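PDB 3O1I: periplasmic protein TorT from Vibrio parahaemolyticus, which probably binds trimethylamine N-oxide in the bacterial periplasm and presents that signal to its partner sensor kinase, TorS. Local coordinates for residues D[15-18]-D[19-22]; D[73-76]-D[77-80]; D[180-183]-D[184-187]. All blocks are in the same frame, centred on the assembly; numbering follows the deposited sequence.

In the fold
The chain has the two-lobed build of the periplasmic binding proteins related to LacI, each lobe a parallel sheet flanked by helices. Contacts 1 and 2 follow the strands 7-12 and 66-69, neighbours in the five-stranded sheet of one lobe; contact 3 lies on helix 179-192, packed on the four-stranded sheet of the other. Contact 1 is the nearer neighbour of each of the others: its centre is about 23 Å from that of contact 2 and 21 Å from that of contact 3, which are themselves about 32 Å apart. No two touch. In this family the ligand usually binds in the cleft between the lobes. Contacts 1 and 3 each also touch a chain of another protein.

Contact 1 (D[15-18]-D[19-22]); sequences LKDS and YWLS
Asp17 reaches forward beside the first residues of helix 18-32, meeting Tyr19 and Trp20 where the loop after strand 7-12 turns into that helix, a strand-loop-helix unit of the periplasmic binding protein fold. Its CB lies 3.5 Å from Tyr19 CB, and the two side chains run alongside each other in the same direction, carboxylate and phenol ring turned 39° apart. CG stays near the same Tyr19 CB. At the tip, OD2 arrives at the edge of the Trp20 indole, 3.6 Å from CD1 and in the ring plane, with the carboxylate nearly coplanar with the indole. CG sits beside the Asp17 backbone N (chi1 -76°), which carries the carboxylate to that edge. His14 just upstream adds a weak hydrogen bond from NE2 to OD2, and its ring meets the indole edge-to-face. The backbone of Asp17 takes part too: Leu21 N donates to Asp17 O over 3.2 Å, an i to i+4 bond at the start of the helix. The polar tips of Ser18 and Ser22 bind other parts of the chain, Ser18 OG to His230 N and Ser22 OG to Ser295 N. Leu15 packs from the loop against the helix, its CD1 4.2 Å from Trp20 CB.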
loop_
_atom_site.group_PDB
_atom_site.type_symbol
_atom_site.label_atom_id
_atom_site.label_comp_id
_atom_site.label_asym_id
_atom_site.label_seq_id
_atom_site.Cartn_x
_atom_site.Cartn_y
_atom_site.Cartn_z
ATOM N N LEU D 15 0.314 -13.868 -16.356
ATOM C CA LEU D 15 1.557 -14.610 -16.340
ATOM C C LEU D 15 2.037 -14.686 -14.892
ATOM O O LEU D 15 3.143 -14.256 -14.554
ATOM C CB LEU D 15 2.617 -13.951 -17.226
ATOM C CG LEU D 15 3.756 -14.891 -17.682
ATOM C CD1 LEU D 15 3.230 -15.879 -18.704
ATOM C CD2 LEU D 15 4.893 -14.100 -18.307
ATOM N N LYS D 16 1.181 -15.252 -14.044
ATOM C CA LYS D 16 1.463 -15.405 -12.618
ATOM C C LYS D 16 1.636 -16.869 -12.177
ATOM O O LYS D 16 2.511 -17.169 -11.365
ATOM C CB LYS D 16 0.349 -14.731 -11.809
ATOM C CG LYS D 16 0.220 -13.246 -12.102
ATOM C CD LYS D 16 -0.884 -12.561 -11.297
ATOM C CE LYS D 16 -2.270 -12.993 -11.746
ATOM N NZ LYS D 16 -3.341 -12.172 -11.113
ATOM N N ASP D 17 0.790 -17.761 -12.706
ATOM C CA ASP D 17 0.838 -19.206 -12.431
ATOM C C ASP D 17 2.162 -19.736 -12.916
ATOM O O ASP D 17 2.865 -19.067 -13.667
ATOM C CB ASP D 17 -0.196 -19.984 -13.260
ATOM C CG ASP D 17 -1.597 -19.853 -12.743
ATOM O OD1 ASP D 17 -1.769 -19.856 -11.506
ATOM O OD2 ASP D 17 -2.532 -19.773 -13.575
ATOM N N SER D 18 2.500 -20.951 -12.504
ATOM C CA SER D 18 3.709 -21.578 -13.024
ATOM C C SER D 18 3.080 -22.250 -14.252
ATOM O O SER D 18 3.747 -22.557 -15.233
ATOM C CB SER D 18 4.277 -22.626 -12.052
ATOM O OG SER D 18 3.455 -23.782 -11.973
ATOM N N TYR D 19 1.763 -22.435 -14.178
ATOM C CA TYR D 19 1.008 -23.034 -15.262
ATOM C C TYR D 19 1.279 -22.254 -16.540
ATOM O O TYR D 19 1.691 -22.839 -17.546
ATOM C CB TYR D 19 -0.479 -23.001 -14.928
ATOM C CG TYR D 19 -1.399 -23.696 -15.915
ATOM C CD1 TYR D 19 -0.898 -24.502 -16.936
ATOM C CD2 TYR D 19 -2.788 -23.591 -15.785
ATOM C CE1 TYR D 19 -1.764 -25.200 -17.808
ATOM C CE2 TYR D 19 -3.660 -24.278 -16.646
ATOM C CZ TYR D 19 -3.139 -25.085 -17.656
ATOM O OH TYR D 19 -3.988 -25.780 -18.506
ATOM N N TRP D 20 1.064 -20.939 -16.501
ATOM C CA TRP D 20 1.304 -20.117 -17.678
ATOM C C TRP D 20 2.757 -19.733 -17.807
ATOM O O TRP D 20 3.216 -19.426 -18.902
ATOM C CB TRP D 20 0.446 -18.859 -17.668
ATOM C CG TRP D 20 -0.993 -19.128 -17.969
ATOM C CD1 TRP D 20 -1.988 -19.371 -17.068
ATOM C CD2 TRP D 20 -1.605 -19.158 -19.263
ATOM N NE1 TRP D 20 -3.193 -19.543 -17.718
ATOM C CE2 TRP D 20 -2.986 -19.417 -19.067
ATOM C CE3 TRP D 20 -1.125 -18.983 -20.572
ATOM C CZ2 TRP D 20 -3.896 -19.508 -20.130
ATOM C CZ3 TRP D 20 -2.031 -19.071 -21.631
ATOM C CH2 TRP D 20 -3.407 -19.331 -21.398
ATOM N N LEU D 21 3.490 -19.734 -16.700
ATOM C CA LEU D 21 4.907 -19.407 -16.791
ATOM C C LEU D 21 5.524 -20.514 -17.627
ATOM O O LEU D 21 6.592 -20.340 -18.214
ATOM C CB LEU D 21 5.562 -19.370 -15.409
ATOM C CG LEU D 21 7.082 -19.586 -15.405
ATOM C CD1 LEU D 21 7.795 -18.526 -16.242
ATOM C CD2 LEU D 21 7.583 -19.566 -13.979
ATOM N N SER D 22 4.833 -21.655 -17.667
ATOM C CA SER D 22 5.275 -22.810 -18.443
ATOM C C SER D 22 4.680 -22.728 -19.846
ATOM O O SER D 22 5.424 -22.779 -20.825
ATOM C CB SER D 22 4.888 -24.123 -17.740
ATOM O OG SER D 22 5.848 -24.439 -16.736
#

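Contact 2 (D[73-76]-D[77-80]); sequences DPHA and YEHN
Ala76 and Tyr77 make the apolar part of this surface turn. The methyl CB of Ala76 stands over one face of the Tyr77 ring, 3.9 Å from the ring centroid and 22° off its normal, a CH-pi contact between chain neighbours displaced toward the ring rim on the CE2 side. Tyr77 can fold back in this way because CG lies beside its own backbone N (chi1 -44°). The ring then runs on to helix 49-62, where it packs on Glu53 and Leu56 and its OH is hydrogen-bonded to Gln52 OE1. The buried ring thus joins helix 49-62 to the connection of the periplasmic binding protein fold that runs from strand 66-69 to helix 82-85. The polar contacts are looser. His75 and Glu78 lie alongside each other, pointing the same way, with imidazole and carboxylate planes 38° apart; Glu78 OE1 comes within 3.6 Å of His75 ND1, without a hydrogen bond between them. Glu78 reaches that far as an extended chain, its CG anti to the backbone N. Among the bonds to the backbone, His75 N donates weakly to Asp73 OD1 over 3.0 Å, in the manner of an Asx turn, and Asp73 O accepts from Thr71 OG1. Asn80 ND2 approaches Ala76 O no closer than 3.9 Å.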
loop_
_atom_site.group_PDB
_atom_site.type_symbol
_atom_site.label_atom_id
_atom_site.label_comp_id
_atom_site.label_asym_id
_atom_site.label_seq_id
_atom_site.Cartn_x
_atom_site.Cartn_y
_atom_site.Cartn_z
ATOM N N ASP D 73 -12.055 -15.468 -20.446
ATOM C CA ASP D 73 -13.474 -15.793 -20.420
ATOM C C ASP D 73 -13.857 -16.418 -21.755
ATOM O O ASP D 73 -13.446 -15.949 -22.821
ATOM C CB ASP D 73 -14.305 -14.525 -20.129
ATOM C CG ASP D 73 -15.821 -14.758 -20.208
ATOM O OD1 ASP D 73 -16.269 -15.918 -20.289
ATOM O OD2 ASP D 73 -16.572 -13.750 -20.178
ATOM N N PRO D 74 -14.660 -17.494 -21.714
ATOM C CA PRO D 74 -15.082 -18.170 -22.938
ATOM C C PRO D 74 -16.015 -17.305 -23.763
ATOM O O PRO D 74 -15.820 -17.124 -24.964
ATOM C CB PRO D 74 -15.813 -19.412 -22.412
ATOM C CG PRO D 74 -15.249 -19.604 -21.046
ATOM C CD PRO D 74 -15.226 -18.199 -20.554
ATOM N N HIS D 75 -17.034 -16.776 -23.097
ATOM C CA HIS D 75 -18.031 -15.947 -23.756
ATOM C C HIS D 75 -17.672 -14.458 -23.891
ATOM O O HIS D 75 -18.559 -13.607 -24.005
ATOM C CB HIS D 75 -19.356 -16.084 -23.011
ATOM C CG HIS D 75 -19.781 -17.506 -22.788
ATOM N ND1 HIS D 75 -19.886 -18.425 -23.811
ATOM C CD2 HIS D 75 -20.127 -18.165 -21.656
ATOM C CE1 HIS D 75 -20.275 -19.588 -23.318
ATOM N NE2 HIS D 75 -20.428 -19.458 -22.013
ATOM N N ALA D 76 -16.378 -14.150 -23.908
ATOM C CA ALA D 76 -15.911 -12.767 -24.014
ATOM C C ALA D 76 -15.946 -12.199 -25.431
ATOM O O ALA D 76 -16.376 -11.066 -25.639
ATOM C CB ALA D 76 -14.502 -12.661 -23.460
ATOM N N TYR D 77 -15.488 -12.984 -26.401
ATOM C CA TYR D 77 -15.450 -12.550 -27.794
ATOM C C TYR D 77 -16.354 -13.437 -28.631
ATOM O O TYR D 77 -16.113 -13.645 -29.828
ATOM C CB TYR D 77 -14.018 -12.646 -28.301
ATOM C CG TYR D 77 -13.032 -12.120 -27.299
ATOM C CD1 TYR D 77 -11.808 -12.747 -27.107
ATOM C CD2 TYR D 77 -13.323 -10.990 -26.538
ATOM C CE1 TYR D 77 -10.892 -12.260 -26.177
ATOM C CE2 TYR D 77 -12.418 -10.494 -25.608
ATOM C CZ TYR D 77 -11.203 -11.132 -25.432
ATOM O OH TYR D 77 -10.299 -10.635 -24.522
ATOM N N GLU D 78 -17.399 -13.952 -27.986
ATOM C CA GLU D 78 -18.367 -14.846 -28.617
ATOM C C GLU D 78 -19.054 -14.208 -29.822
ATOM O O GLU D 78 -19.280 -14.863 -30.841
ATOM C CB GLU D 78 -19.422 -15.272 -27.589
ATOM C CG GLU D 78 -20.321 -16.411 -28.043
ATOM C CD GLU D 78 -21.429 -16.714 -27.047
ATOM O OE1 GLU D 78 -21.465 -16.077 -25.972
ATOM O OE2 GLU D 78 -22.267 -17.592 -27.341
ATOM N N HIS D 79 -19.372 -12.925 -29.699
ATOM C CA HIS D 79 -20.044 -12.201 -30.763
ATOM C C HIS D 79 -19.265 -10.950 -31.142
ATOM O O HIS D 79 -19.845 -10.022 -31.700
ATOM C CB HIS D 79 -21.440 -11.780 -30.295
ATOM C CG HIS D 79 -22.244 -12.893 -29.703
ATOM N ND1 HIS D 79 -22.665 -13.979 -30.438
ATOM C CD2 HIS D 79 -22.711 -13.084 -28.448
ATOM C CE1 HIS D 79 -23.360 -14.791 -29.661
ATOM N NE2 HIS D 79 -23.403 -14.272 -28.448
ATOM N N ASN D 80 -17.965 -10.908 -30.858
ATOM C CA ASN D 80 -17.207 -9.696 -31.157
ATOM C C ASN D 80 -15.763 -9.848 -31.599
ATOM O O ASN D 80 -15.170 -8.887 -32.059
ATOM C CB ASN D 80 -17.220 -8.777 -29.933
ATOM C CG ASN D 80 -18.591 -8.672 -29.300
ATOM O OD1 ASN D 80 -19.499 -8.051 -29.853
ATOM N ND2 ASN D 80 -18.755 -9.300 -28.138
#

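Contact 3 (D[180-183]-D[184-187]); sequences ELQR and NLVQ
Gln187 lies across the aliphatic part of Arg183, one turn back on the same helix: its NE2 sits 3.6 Å from Arg183 CG, and the amide and guanidinium planes are almost perpendicular, at 87°. On another side of the helix Leu185 CD1 approaches the amide of Gln182, 3.9 Å from OE1. Beneath these side chains run the i to i+4 bonds of an alpha helix, among them Gln187 N to Arg183 O at 2.8 Å and Asn184 N to Glu180 O at 3.1 Å. Farther out, Glu211 of helix 202-214 takes both neighbours at once, OE1 accepting from Gln187 NE2 and OE2 pairing with Arg183 NE, which probably helps hold this crossing. A bend at its third torsion (chi3 -86°) turns the Arg183 guanidinium back toward Glu180, NH1 3.1 Å from Glu180 OE2, but that oxygen is far off the guanidinium plane, so only the charges attract. NH2 makes a salt bridge to an acidic side chain on a chain of another protein. Gln182 NE2 is hydrogen-bonded to Asp176 O in the preceding loop. Helix 179-192 thus lies against helix 202-214, where Val186 meets Ala208, and over strand 137-142, where Gln182 and Val186 both rest on Leu142.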
loop_
_atom_site.group_PDB
_atom_site.type_symbol
_atom_site.label_atom_id
_atom_site.label_comp_id
_atom_site.label_asym_id
_atom_site.label_seq_id
_atom_site.Cartn_x
_atom_site.Cartn_y
_atom_site.Cartn_z
ATOM N N GLU D 180 -3.419 -17.767 0.122
ATOM C CA GLU D 180 -3.987 -17.442 1.427
ATOM C C GLU D 180 -5.433 -17.870 1.667
ATOM O O GLU D 180 -5.770 -18.341 2.756
ATOM C CB GLU D 180 -3.857 -15.949 1.692
ATOM C CG GLU D 180 -2.428 -15.507 1.942
ATOM C CD GLU D 180 -1.653 -16.460 2.860
ATOM O OE1 GLU D 180 -2.191 -16.871 3.917
ATOM O OE2 GLU D 180 -0.492 -16.790 2.518
ATOM N N LEU D 181 -6.288 -17.700 0.664
ATOM C CA LEU D 181 -7.692 -18.082 0.790
ATOM C C LEU D 181 -7.806 -19.601 0.875
ATOM O O LEU D 181 -8.695 -20.139 1.549
ATOM C CB LEU D 181 -8.493 -17.587 -0.418
ATOM C CG LEU D 181 -8.287 -16.141 -0.863
ATOM C CD1 LEU D 181 -9.242 -15.836 -2.007
ATOM C CD2 LEU D 181 -8.527 -15.199 0.311
ATOM N N GLN D 182 -6.905 -20.285 0.168
ATOM C CA GLN D 182 -6.876 -21.746 0.155
ATOM C C GLN D 182 -6.262 -22.256 1.461
ATOM O O GLN D 182 -6.754 -23.220 2.051
ATOM C CB GLN D 182 -6.059 -22.262 -1.040
ATOM C CG GLN D 182 -6.729 -22.103 -2.404
ATOM C CD GLN D 182 -8.091 -22.782 -2.477
ATOM O OE1 GLN D 182 -8.255 -23.926 -2.044
ATOM N NE2 GLN D 182 -9.072 -22.080 -3.041
ATOM N N ARG D 183 -5.193 -21.595 1.907
ATOM C CA ARG D 183 -4.532 -21.982 3.149
ATOM C C ARG D 183 -5.598 -22.041 4.212
ATOM O O ARG D 183 -5.701 -23.010 4.965
ATOM C CB ARG D 183 -3.472 -20.960 3.569
ATOM C CG ARG D 183 -2.861 -21.285 4.926
ATOM C CD ARG D 183 -1.851 -20.247 5.389
ATOM N NE ARG D 183 -0.504 -20.498 4.881
ATOM C CZ ARG D 183 -0.124 -20.282 3.629
ATOM N NH1 ARG D 183 -0.993 -19.811 2.745
ATOM N NH2 ARG D 183 1.126 -20.524 3.263
ATOM N N ASN D 184 -6.388 -20.977 4.264
ATOM C CA ASN D 184 -7.479 -20.871 5.215
ATOM C C ASN D 184 -8.412 -22.076 5.040
ATOM O O ASN D 184 -8.896 -22.652 6.013
ATOM C CB ASN D 184 -8.233 -19.556 4.982
ATOM C CG ASN D 184 -9.390 -19.370 5.937
ATOM O OD1 ASN D 184 -9.199 -19.155 7.137
ATOM N ND2 ASN D 184 -10.605 -19.462 5.409
ATOM N N LEU D 185 -8.650 -22.462 3.792
ATOM C CA LEU D 185 -9.513 -23.602 3.516
ATOM C C LEU D 185 -8.891 -24.924 3.954
ATOM O O LEU D 185 -9.586 -25.857 4.363
ATOM C CB LEU D 185 -9.844 -23.670 2.027
ATOM C CG LEU D 185 -10.949 -22.729 1.561
ATOM C CD1 LEU D 185 -11.326 -23.070 0.121
ATOM C CD2 LEU D 185 -12.158 -22.883 2.477
ATOM N N VAL D 186 -7.572 -25.003 3.863
ATOM C CA VAL D 186 -6.871 -26.210 4.253
ATOM C C VAL D 186 -6.918 -26.338 5.766
ATOM O O VAL D 186 -7.243 -27.401 6.296
ATOM C CB VAL D 186 -5.396 -26.172 3.774
ATOM C CG1 VAL D 186 -4.595 -27.246 4.474
ATOM C CG2 VAL D 186 -5.327 -26.376 2.267
ATOM N N GLN D 187 -6.602 -25.234 6.449
ATOM C CA GLN D 187 -6.585 -25.188 7.910
ATOM C C GLN D 187 -7.911 -25.667 8.453
ATOM O O GLN D 187 -7.949 -26.498 9.359
ATOM C CB GLN D 187 -6.307 -23.769 8.415
ATOM C CG GLN D 187 -5.051 -23.131 7.839
ATOM C CD GLN D 187 -4.860 -21.692 8.306
ATOM O OE1 GLN D 187 -5.840 -20.951 8.500
ATOM N NE2 GLN D 187 -3.598 -21.281 8.473
#